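Local coordinates for cystatin-2 (PDB 3L0R), which inhibits cysteine proteinases with broad specificity for mammalian cathepsins, both endopeptidases such as cathepsins L and S and exopeptidases such as cathepsins B, C and H, at residues A[57-62]-A[85-90]. Residues are numbered along the deposited sequence; the frame is centred on the assembly and turned at random.
Sequences TIEISP and KSTCVA
The carboxylate of Glu59 packs against Lys85, whose CD lies above one face of the group, out beyond its OE1 end; Glu59 CD and Lys85 CD are 3.7 Å apart, and the two side chains cross at a slant. On the same side but nearer the carboxylate plane sits the hydroxyl of Thr87, while OE2 forms a salt bridge with Lys42 of strand 34-48. Lys85 bends near its end, and Lys85 NZ stays 4.8 Å from Glu59 OE1, too far for a salt bridge, the ammonium bonding instead to the carbonyl of Ala82. CG of Glu59, anti to its own carbonyl carbon (chi1 -73°), lies 3.7 Å from Thr87 OG1, which also receives a weak hydrogen bond from Lys42. Farther along this face of the sheet the methyls CG2 of Thr57 and Thr87 come to 4.2 Å, and Thr57 lies side by side with Val89.

The opposite sheet face carries Ile58, Ile60, Ser86 and Cys88. CD1 of Ile60 reaches the sulfur of Cys88, SG, at 3.5 Å, and CG1 of Ile60 also packs beside CB of Ser86. Tyr106 of strand 100-108 and helix 15-25 pack against the isoleucines.

The backbones are held by two reciprocal pairs of hydrogen bonds, Ile58 with Cys88 and Ile60 with Ser86. Cys88 N to Ile58 O measures 2.8 Å and is nearly straight at 169°; Ser86 N to Ile60 O is more bent, at 153°. A water bound to Ser86 OG gives Ile60 O a weak further bond.

The Cys88-Cys108 disulfide, tying on strand 100-108, is a feature of secreted, type 2-like cystatins. Antiparallel pairing of strands 52-66 and 86-95, with one face turned to the helix, is characteristic of the cystatin fold, in which a curved antiparallel sheet wraps around an alpha helix.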
ATOM      1  N   THR A  57       6.347   4.393  -0.729  1.00 49.88           N
ATOM      2  CA  THR A  57       5.914   5.666  -1.228  1.00 50.50           C
ATOM      3  C   THR A  57       5.172   5.353  -2.541  1.00 50.98           C
ATOM      4  O   THR A  57       5.737   4.814  -3.506  1.00 50.92           O
ATOM      5  CB  THR A  57       7.120   6.622  -1.441  1.00 52.71           C
ATOM      6  OG1 THR A  57       7.906   6.666  -0.247  1.00 52.85           O
ATOM      7  CG2 THR A  57       6.669   8.040  -1.768  1.00 53.41           C
ATOM      8  N   ILE A  58       3.878   5.647  -2.533  1.00 50.97           N
ATOM      9  CA  ILE A  58       2.979   5.250  -3.606  1.00 51.95           C
ATOM     10  C   ILE A  58       2.085   6.400  -4.026  1.00 53.00           C
ATOM     11  O   ILE A  58       1.854   7.342  -3.254  1.00 53.66           O
ATOM     12  CB  ILE A  58       2.083   4.058  -3.195  1.00 50.49           C
ATOM     13  CG1 ILE A  58       0.978   4.523  -2.240  1.00 50.69           C
ATOM     14  CG2 ILE A  58       2.946   2.900  -2.595  1.00 50.75           C
ATOM     15  CD1 ILE A  58       0.440   3.445  -1.295  1.00 48.86           C
ATOM     16  N   GLU A  59       1.605   6.323  -5.262  1.00 53.86           N
ATOM     17  CA  GLU A  59       0.537   7.195  -5.719  1.00 54.65           C
ATOM     18  C   GLU A  59      -0.776   6.454  -5.735  1.00 53.35           C
ATOM     19  O   GLU A  59      -0.874   5.333  -6.247  1.00 52.71           O
ATOM     20  CB  GLU A  59       0.852   7.788  -7.079  1.00 57.24           C
ATOM     21  CG  GLU A  59       1.921   8.840  -6.983  1.00 60.58           C
ATOM     22  CD  GLU A  59       2.421   9.298  -8.324  1.00 66.21           C
ATOM     23  OE1 GLU A  59       1.969   8.751  -9.359  1.00 68.48           O
ATOM     24  OE2 GLU A  59       3.281  10.213  -8.342  1.00 70.34           O
ATOM     25  N   ILE A  60      -1.783   7.084  -5.136  1.00 53.19           N
ATOM     26  CA  ILE A  60      -3.104   6.485  -5.035  1.00 52.02           C
ATOM     27  C   ILE A  60      -4.152   7.324  -5.743  1.00 53.44           C
ATOM     28  O   ILE A  60      -3.932   8.507  -6.038  1.00 54.22           O
ATOM     29  CB  ILE A  60      -3.522   6.204  -3.561  1.00 51.09           C
ATOM     30  CG1 ILE A  60      -3.883   7.507  -2.830  1.00 51.92           C
ATOM     31  CG2 ILE A  60      -2.438   5.377  -2.847  1.00 48.62           C
ATOM     32  CD1 ILE A  60      -4.589   7.309  -1.496  1.00 51.25           C
ATOM     33  N   SER A  61      -5.296   6.694  -5.998  1.00 53.46           N
ATOM     34  CA  SER A  61      -6.383   7.312  -6.748  1.00 55.03           C
ATOM     35  C   SER A  61      -7.644   6.557  -6.389  1.00 54.61           C
ATOM     36  O   SER A  61      -7.596   5.342  -6.221  1.00 54.60           O
ATOM     37  CB  SER A  61      -6.129   7.190  -8.257  1.00 55.91           C
ATOM     38  OG  SER A  61      -6.765   8.234  -8.971  1.00 58.30           O
ATOM     39  N   PRO A  62      -8.777   7.267  -6.255  1.00 55.37           N
ATOM     40  CA  PRO A  62     -10.056   6.582  -5.998  1.00 55.26           C
ATOM     41  C   PRO A  62     -10.403   5.572  -7.096  1.00 55.23           C
ATOM     42  O   PRO A  62     -10.271   5.893  -8.287  1.00 56.76           O
ATOM     43  CB  PRO A  62     -11.079   7.721  -5.991  1.00 56.86           C
ATOM     44  CG  PRO A  62     -10.269   8.977  -5.728  1.00 57.55           C
ATOM     45  CD  PRO A  62      -8.916   8.734  -6.321  1.00 56.36           C
ATOM     46  N   LYS A  85      -3.961  11.925  -8.844  1.00 74.16           N
ATOM     47  CA  LYS A  85      -3.055  11.148  -8.002  1.00 70.60           C
ATOM     48  C   LYS A  85      -2.822  11.795  -6.636  1.00 68.72           C
ATOM     49  O   LYS A  85      -2.805  13.023  -6.509  1.00 69.98           O
ATOM     50  CB  LYS A  85      -1.716  10.935  -8.727  1.00 70.79           C
ATOM     51  CG  LYS A  85      -1.840  10.214 -10.083  1.00 72.80           C
ATOM     52  CD  LYS A  85      -0.487   9.759 -10.626  1.00 72.20           C
ATOM     53  CE  LYS A  85      -0.077  10.515 -11.887  1.00 79.17           C
ATOM     54  NZ  LYS A  85      -0.698   9.938 -13.145  1.00 80.99           N
ATOM     55  N   SER A  86      -2.645  10.954  -5.616  1.00 65.18           N
ATOM     56  CA  SER A  86      -2.206  11.413  -4.295  1.00 63.62           C
ATOM     57  C   SER A  86      -1.050  10.560  -3.844  1.00 60.91           C
ATOM     58  O   SER A  86      -1.057   9.343  -4.014  1.00 59.41           O
ATOM     59  CB  SER A  86      -3.331  11.342  -3.258  1.00 63.33           C
ATOM     60  OG  SER A  86      -4.434  12.144  -3.660  1.00 66.63           O
ATOM     61  N   THR A  87      -0.064  11.206  -3.247  1.00 60.22           N
ATOM     62  CA  THR A  87       1.139  10.539  -2.828  1.00 57.94           C
ATOM     63  C   THR A  87       1.029  10.208  -1.355  1.00 57.13           C
ATOM     64  O   THR A  87       0.750  11.089  -0.541  1.00 58.47           O
ATOM     65  CB  THR A  87       2.350  11.431  -3.133  1.00 59.13           C
ATOM     66  OG1 THR A  87       2.409  11.640  -4.549  1.00 59.40           O
ATOM     67  CG2 THR A  87       3.647  10.804  -2.656  1.00 57.15           C
ATOM     68  N   CYS A  88       1.228   8.935  -1.020  1.00 55.01           N
ATOM     69  CA  CYS A  88       1.172   8.487   0.355  1.00 54.36           C
ATOM     70  C   CYS A  88       2.405   7.676   0.704  1.00 53.51           C
ATOM     71  O   CYS A  88       3.074   7.126  -0.178  1.00 52.72           O
ATOM     72  CB  CYS A  88      -0.066   7.620   0.616  1.00 53.54           C
ATOM     73  SG  CYS A  88      -1.626   8.320   0.094  1.00 56.90           S
ATOM     74  N   VAL A  89       2.679   7.590   2.004  1.00 53.37           N
ATOM     75  CA  VAL A  89       3.719   6.722   2.529  1.00 52.83           C
ATOM     76  C   VAL A  89       3.049   5.700   3.450  1.00 53.07           C
ATOM     77  O   VAL A  89       2.418   6.068   4.458  1.00 53.69           O
ATOM     78  CB  VAL A  89       4.844   7.513   3.275  1.00 53.56           C
ATOM     79  CG1 VAL A  89       5.884   6.561   3.856  1.00 52.15           C
ATOM     80  CG2 VAL A  89       5.519   8.495   2.339  1.00 52.98           C
ATOM     81  N   ALA A  90       3.173   4.422   3.076  1.00 52.47           N
ATOM     82  CA  ALA A  90       2.627   3.319   3.857  1.00 52.19           C
ATOM     83  C   ALA A  90       3.739   2.474   4.472  1.00 52.71           C
ATOM     84  O   ALA A  90       4.691   2.073   3.785  1.00 52.49           O
ATOM     85  CB  ALA A  90       1.712   2.451   2.995  1.00 50.58           C
TER
HETATM   86  O   HOH W   1      -6.326  10.900  -5.797  1.00 72.55           O